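Local coordinates for SusD superfamily protein (Bacteroides vulgatus ATCC 8482, PDB 3JQ0), which probably binds glycans or other nutrients at the outer membrane, as in other members of the SusD family, at residues N16-F30 and Y103-H117. Numbering follows the deposited sequence. Where two conformers were deposited one is given.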
loop_
_atom_site.group_PDB
_atom_site.type_symbol
_atom_site.label_atom_id
_atom_site.label_comp_id
_atom_site.label_asym_id
_atom_site.label_seq_id
_atom_site.Cartn_x
_atom_site.Cartn_y
_atom_site.Cartn_z
ATOM N N ASN A 16 9.488 -12.814 -17.955
ATOM C CA ASN A 16 8.325 -12.454 -17.155
ATOM C C ASN A 16 8.643 -12.482 -15.658
ATOM O O ASN A 16 8.238 -11.613 -14.871
ATOM C CB ASN A 16 7.148 -13.390 -17.465
ATOM C CG ASN A 16 5.869 -12.944 -16.815
ATOM O OD1 ASN A 16 5.497 -11.753 -16.889
ATOM N ND2 ASN A 16 5.149 -13.894 -16.210
ATOM N N THR A 17 9.390 -13.515 -15.251
ATOM C CA THR A 17 9.800 -13.643 -13.878
ATOM C C THR A 17 10.680 -12.428 -13.505
ATOM O O THR A 17 10.539 -11.836 -12.424
ATOM C CB THR A 17 10.515 -14.999 -13.658
ATOM O OG1 THR A 17 9.568 -16.020 -13.961
ATOM C CG2 THR A 17 11.013 -15.149 -12.231
ATOM N N GLY A 18 11.572 -12.043 -14.420
ATOM C CA GLY A 18 12.396 -10.881 -14.212
ATOM C C GLY A 18 11.600 -9.581 -14.083
ATOM O O GLY A 18 11.968 -8.712 -13.251
ATOM N N LEU A 19 10.544 -9.416 -14.873
ATOM C CA LEU A 19 9.689 -8.213 -14.753
ATOM C C LEU A 19 9.109 -8.141 -13.351
ATOM O O LEU A 19 9.057 -7.080 -12.716
ATOM C CB LEU A 19 8.559 -8.225 -15.756
ATOM C CG LEU A 19 8.993 -8.110 -17.205
ATOM C CD1 LEU A 19 7.733 -8.150 -18.106
ATOM C CD2 LEU A 19 9.824 -6.871 -17.466
ATOM N N HIS A 20 8.609 -9.259 -12.869
ATOM C CA HIS A 20 8.032 -9.324 -11.534
ATOM C C HIS A 20 9.078 -9.056 -10.445
ATOM O O HIS A 20 8.793 -8.390 -9.445
ATOM C CB HIS A 20 7.266 -10.631 -11.334
ATOM C CG HIS A 20 5.951 -10.682 -12.067
ATOM N ND1 HIS A 20 5.821 -10.954 -13.420
ATOM C CD2 HIS A 20 4.683 -10.505 -11.596
ATOM C CE1 HIS A 20 4.521 -10.954 -13.706
ATOM N NE2 HIS A 20 3.806 -10.637 -12.641
ATOM N N ALA A 21 10.310 -9.509 -10.649
ATOM C CA ALA A 21 11.402 -9.199 -9.727
ATOM C C ALA A 21 11.740 -7.724 -9.751
ATOM O O ALA A 21 11.998 -7.121 -8.696
ATOM C CB ALA A 21 12.643 -10.074 -10.045
ATOM N N LEU A 22 11.695 -7.072 -10.924
ATOM C CA LEU A 22 11.881 -5.631 -10.985
ATOM C C LEU A 22 10.811 -4.878 -10.217
ATOM O O LEU A 22 11.093 -3.911 -9.503
ATOM C CB LEU A 22 11.944 -5.147 -12.416
ATOM C CG LEU A 22 13.169 -5.554 -13.257
ATOM C CD1 LEU A 22 12.955 -5.158 -14.721
ATOM C CD2 LEU A 22 14.465 -4.926 -12.674
ATOM N N LEU A 23 9.582 -5.337 -10.328
ATOM C CA LEU A 23 8.492 -4.702 -9.598
ATOM C C LEU A 23 8.718 -4.862 -8.092
ATOM O O LEU A 23 8.517 -3.934 -7.322
ATOM C CB LEU A 23 7.179 -5.330 -10.002
ATOM C CG LEU A 23 5.949 -4.585 -9.860
ATOM C CD1 LEU A 23 6.029 -3.360 -10.735
ATOM C CD2 LEU A 23 4.796 -5.475 -10.367
ATOM N N ARG A 24 9.150 -6.061 -7.677
ATOM C CA ARG A 24 9.417 -6.315 -6.284
ATOM C C ARG A 24 10.467 -5.355 -5.689
ATOM O O ARG A 24 10.361 -4.880 -4.550
ATOM C CB ARG A 24 9.882 -7.760 -6.081
ATOM C CG ARG A 24 10.421 -8.054 -4.706
ATOM C CD ARG A 24 10.641 -9.528 -4.491
ATOM N NE ARG A 24 11.723 -10.023 -5.334
ATOM C CZ ARG A 24 11.898 -11.287 -5.651
ATOM N NH1 ARG A 24 11.162 -12.258 -5.154
ATOM N NH2 ARG A 24 12.906 -11.593 -6.463
ATOM N N GLU A 25 11.467 -5.006 -6.491
ATOM C CA GLU A 25 12.466 -4.056 -6.000
ATOM C C GLU A 25 11.873 -2.715 -5.658
ATOM O O GLU A 25 12.463 -1.982 -4.847
ATOM C CB GLU A 25 13.566 -3.826 -7.030
ATOM C CG GLU A 25 14.381 -5.053 -7.388
ATOM C CD GLU A 25 15.533 -4.701 -8.257
ATOM O OE1 GLU A 25 15.331 -4.122 -9.367
ATOM O OE2 GLU A 25 16.695 -4.904 -7.851
ATOM N N LYS A 26 10.743 -2.356 -6.250
ATOM C CA LYS A 26 10.061 -1.086 -5.998
ATOM C C LYS A 26 9.027 -1.125 -4.877
ATOM O O LYS A 26 8.379 -0.125 -4.635
ATOM C CB LYS A 26 9.419 -0.555 -7.278
ATOM C CG LYS A 26 10.465 0.271 -8.113
ATOM C CD LYS A 26 11.850 -0.228 -8.157
ATOM C CE LYS A 26 12.853 0.675 -8.795
ATOM N NZ LYS A 26 14.122 -0.021 -9.098
ATOM N N SER A 27 8.932 -2.250 -4.189
ATOM C CA SER A 27 7.984 -2.405 -3.056
ATOM C C SER A 27 8.090 -1.258 -2.083
ATOM O O SER A 27 7.073 -0.680 -1.674
ATOM C CB SER A 27 8.406 -3.694 -2.246
ATOM O OG SER A 27 8.193 -4.878 -2.859
ATOM N N TYR A 28 9.317 -0.986 -1.650
ATOM C CA TYR A 28 9.551 0.077 -0.702
ATOM C C TYR A 28 9.072 1.428 -1.259
ATOM O O TYR A 28 8.378 2.187 -0.575
ATOM C CB TYR A 28 11.032 0.102 -0.314
ATOM C CG TYR A 28 11.393 1.205 0.646
ATOM C CD1 TYR A 28 10.699 1.409 1.799
ATOM C CD2 TYR A 28 12.489 2.014 0.387
ATOM C CE1 TYR A 28 11.067 2.414 2.696
ATOM C CE2 TYR A 28 12.879 2.995 1.237
ATOM C CZ TYR A 28 12.147 3.214 2.410
ATOM O OH TYR A 28 12.535 4.208 3.288
ATOM N N ASN A 29 9.454 1.736 -2.509
ATOM C CA ASN A 29 8.965 2.973 -3.118
ATOM C C ASN A 29 7.455 3.035 -3.193
ATOM O O ASN A 29 6.887 4.115 -2.993
ATOM C CB ASN A 29 9.569 3.179 -4.488
ATOM C CG ASN A 29 10.984 3.677 -4.468
ATOM O OD1 ASN A 29 11.512 4.053 -3.440
ATOM N ND2 ASN A 29 11.599 3.705 -5.655
ATOM N N PHE A 30 6.765 1.933 -3.446
ATOM C CA PHE A 30 5.295 1.968 -3.468
ATOM C C PHE A 30 4.767 2.347 -2.103
ATOM O O PHE A 30 3.793 3.094 -1.997
ATOM C CB PHE A 30 4.699 0.621 -3.931
ATOM C CG PHE A 30 5.129 0.180 -5.306
ATOM C CD1 PHE A 30 5.405 1.095 -6.343
ATOM C CD2 PHE A 30 5.259 -1.171 -5.603
ATOM C CE1 PHE A 30 5.823 0.658 -7.594
ATOM C CE2 PHE A 30 5.671 -1.602 -6.859
ATOM C CZ PHE A 30 5.978 -0.684 -7.843
ATOM N N TYR A 103 0.618 -13.623 -20.697
ATOM C CA TYR A 103 1.761 -12.723 -20.572
ATOM C C TYR A 103 1.389 -11.294 -20.977
ATOM O O TYR A 103 1.822 -10.348 -20.316
ATOM C CB TYR A 103 2.938 -13.164 -21.412
ATOM C CG TYR A 103 3.709 -14.385 -20.965
ATOM C CD1 TYR A 103 4.027 -14.612 -19.647
ATOM C CD2 TYR A 103 4.159 -15.299 -21.896
ATOM C CE1 TYR A 103 4.754 -15.679 -19.273
ATOM C CE2 TYR A 103 4.851 -16.390 -21.521
ATOM C CZ TYR A 103 5.169 -16.597 -20.216
ATOM O OH TYR A 103 5.939 -17.679 -19.798
ATOM N N LEU A 104 0.605 -11.112 -22.034
ATOM C CA LEU A 104 0.203 -9.785 -22.452
ATOM C C LEU A 104 -0.705 -9.165 -21.386
ATOM O O LEU A 104 -0.558 -7.969 -21.088
ATOM C CB LEU A 104 -0.466 -9.826 -23.824
ATOM C CG LEU A 104 0.464 -10.130 -24.994
ATOM C CD1 LEU A 104 -0.297 -10.332 -26.320
ATOM C CD2 LEU A 104 1.512 -9.060 -25.141
ATOM N N GLY A 105 -1.609 -9.960 -20.803
ATOM C CA GLY A 105 -2.461 -9.428 -19.739
ATOM C C GLY A 105 -1.595 -8.896 -18.612
ATOM O O GLY A 105 -1.809 -7.774 -18.096
ATOM N N GLU A 106 -0.562 -9.652 -18.258
ATOM C CA GLU A 106 0.336 -9.225 -17.205
ATOM C C GLU A 106 1.160 -7.998 -17.563
ATOM O O GLU A 106 1.314 -7.082 -16.715
ATOM C CB GLU A 106 1.245 -10.365 -16.777
ATOM C CG GLU A 106 0.530 -11.573 -16.219
ATOM C CD GLU A 106 1.485 -12.592 -15.671
ATOM O OE1 GLU A 106 2.390 -12.984 -16.399
ATOM O OE2 GLU A 106 1.326 -13.070 -14.497
ATOM N N ALA A 107 1.713 -7.964 -18.777
ATOM C CA ALA A 107 2.608 -6.896 -19.159
ATOM C C ALA A 107 1.868 -5.557 -19.312
ATOM O O ALA A 107 2.304 -4.523 -18.787
ATOM C CB ALA A 107 3.377 -7.268 -20.424
ATOM N N TYR A 108 0.738 -5.585 -20.021
ATOM C CA TYR A 108 -0.076 -4.357 -20.133
ATOM C C TYR A 108 -0.534 -3.903 -18.728
ATOM O O TYR A 108 -0.573 -2.694 -18.452
ATOM C CB TYR A 108 -1.253 -4.596 -21.062
ATOM C CG TYR A 108 -0.937 -4.565 -22.536
ATOM C CD1 TYR A 108 -0.454 -3.429 -23.128
ATOM C CD2 TYR A 108 -1.126 -5.693 -23.333
ATOM C CE1 TYR A 108 -0.183 -3.368 -24.495
ATOM C CE2 TYR A 108 -0.864 -5.652 -24.708
ATOM C CZ TYR A 108 -0.391 -4.497 -25.263
ATOM O OH TYR A 108 -0.138 -4.448 -26.626
ATOM N N GLY A 109 -0.920 -4.843 -17.868
ATOM C CA GLY A 109 -1.397 -4.486 -16.525
ATOM C C GLY A 109 -0.286 -3.839 -15.704
ATOM O O GLY A 109 -0.507 -2.802 -15.063
HETATM N N MSE A 110 0.912 -4.454 -15.719
HETATM C CA MSE A 110 2.038 -3.884 -14.975
HETATM C C MSE A 110 2.431 -2.516 -15.507
HETATM O O MSE A 110 2.807 -1.619 -14.713
HETATM C CB MSE A 110 3.230 -4.821 -14.969
HETATM C CG MSE A 110 3.061 -6.098 -14.138
HETATM SE SE MSE A 110 4.673 -7.161 -14.023
HETATM C CE MSE A 110 4.639 -7.887 -15.830
ATOM N N ARG A 111 2.365 -2.318 -16.824
ATOM C CA ARG A 111 2.701 -1.009 -17.362
ATOM C C ARG A 111 1.738 0.066 -16.841
ATOM O O ARG A 111 2.145 1.136 -16.367
ATOM C CB ARG A 111 2.741 -1.017 -18.903
ATOM C CG ARG A 111 3.201 0.309 -19.480
ATOM C CD ARG A 111 3.628 0.235 -20.908
ATOM N NE ARG A 111 2.502 0.082 -21.799
ATOM C CZ ARG A 111 2.632 -0.074 -23.116
ATOM N NH1 ARG A 111 3.813 -0.236 -23.637
ATOM N NH2 ARG A 111 1.571 -0.108 -23.862
ATOM N N ALA A 112 0.445 -0.232 -16.896
ATOM C CA ALA A 112 -0.584 0.684 -16.387
ATOM C C ALA A 112 -0.367 0.946 -14.893
ATOM O O ALA A 112 -0.531 2.072 -14.430
ATOM C CB ALA A 112 -1.961 0.097 -16.644
ATOM N N TYR A 113 -0.022 -0.100 -14.142
ATOM C CA TYR A 113 0.179 0.016 -12.703
ATOM C C TYR A 113 1.281 1.017 -12.364
ATOM O O TYR A 113 1.145 1.893 -11.509
ATOM C CB TYR A 113 0.515 -1.393 -12.159
ATOM C CG TYR A 113 0.762 -1.402 -10.681
ATOM C CD1 TYR A 113 -0.285 -1.344 -9.752
ATOM C CD2 TYR A 113 2.059 -1.430 -10.182
ATOM C CE1 TYR A 113 -0.024 -1.300 -8.364
ATOM C CE2 TYR A 113 2.305 -1.427 -8.827
ATOM C CZ TYR A 113 1.297 -1.319 -7.939
ATOM O OH TYR A 113 1.563 -1.208 -6.578
ATOM N N LEU A 114 2.404 0.921 -13.067
ATOM C CA LEU A 114 3.505 1.832 -12.842
ATOM C C LEU A 114 3.134 3.256 -13.262
ATOM O O LEU A 114 3.404 4.203 -12.523
ATOM C CB LEU A 114 4.781 1.349 -13.541
ATOM C CG LEU A 114 5.360 0.049 -13.026
ATOM C CD1 LEU A 114 6.535 -0.409 -13.873
ATOM C CD2 LEU A 114 5.803 0.168 -11.547
ATOM N N TYR A 115 2.526 3.406 -14.428
ATOM C CA TYR A 115 2.108 4.715 -14.845
ATOM C C TYR A 115 1.097 5.347 -13.899
ATOM O O TYR A 115 1.064 6.590 -13.769
ATOM C CB TYR A 115 1.601 4.756 -16.291
ATOM C CG TYR A 115 2.750 4.881 -17.298
ATOM C CD1 TYR A 115 3.450 6.050 -17.423
ATOM C CD2 TYR A 115 3.148 3.800 -18.072
ATOM C CE1 TYR A 115 4.522 6.165 -18.302
ATOM C CE2 TYR A 115 4.167 3.904 -18.991
ATOM C CZ TYR A 115 4.859 5.082 -19.107
ATOM O OH TYR A 115 5.946 5.242 -19.968
ATOM N N PHE A 116 0.274 4.539 -13.211
ATOM C CA PHE A 116 -0.709 5.082 -12.260
ATOM C C PHE A 116 -0.029 5.581 -10.971
ATOM O O PHE A 116 -0.446 6.599 -10.416
ATOM C CB PHE A 116 -1.802 4.056 -12.014
ATOM C CG PHE A 116 -2.945 4.550 -11.162
ATOM C CD1 PHE A 116 -3.627 5.721 -11.460
ATOM C CD2 PHE A 116 -3.358 3.815 -10.060
ATOM C CE1 PHE A 116 -4.673 6.155 -10.697
ATOM C CE2 PHE A 116 -4.416 4.262 -9.286
ATOM C CZ PHE A 116 -5.093 5.430 -9.614
ATOM N N HIS A 117 1.043 4.925 -10.506
ATOM C CA HIS A 117 1.885 5.526 -9.462
ATOM C C HIS A 117 2.477 6.839 -9.935
ATOM O O HIS A 117 2.515 7.839 -9.225
ATOM C CB HIS A 117 2.997 4.589 -9.030
ATOM C CG HIS A 117 2.588 3.535 -8.057
ATOM N ND1 HIS A 117 2.223 3.788 -6.759
ATOM C CD2 HIS A 117 2.593 2.186 -8.203
ATOM C CE1 HIS A 117 1.972 2.641 -6.162
ATOM N NE2 HIS A 117 2.171 1.646 -7.019
HETATM O O HOH W 1 4.556 -10.343 -19.130
#
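Met110, a selenomethionine, is in the conformer given a knob in the hole formed by Asn16, Leu19, His20 and Leu23, packing helix segments 16-25 and 103-117, whose axes make 22°, in the helical, TPR-clan region of this SusD-family protein. SE lies over the His20 ring, 3.8 Å from the centroid and close to the ring normal, a sulfur-aromatic contact, while the bend at chi3 turns CE to Leu19 CD1 (3.8 Å). The ring is held by its edges: ND1 donates to Asn16 O in the ring plane, and NE2 accepts from the backbone N of Trp180.

Polar contacts lie at the Asn16 end. Asn16 ND2 donates to Glu106 OE1 (2.9 Å) on the syn side, bent at 138°, and a water bridges Asn16 OD1 to Tyr103 O.

Apolar and aromatic contacts fill the other end. Leu23 CD1 meets Leu114 CD2 at 3.6 Å. Phe30 receives the Tyr113 edge on its face (planes at 86°) and lies nearly parallel to His117 but slid aside, ring centroids 4.5 Å apart. Replacing Phe30 with alanine is likely to leave Tyr113 and His117 without their aromatic partner and open a gap beside Leu114. His117 ND1 is hydrogen-bonded to Tyr450 OH, and His117 NE2 donates in its ring plane to Tyr113 OH at 3.0 Å.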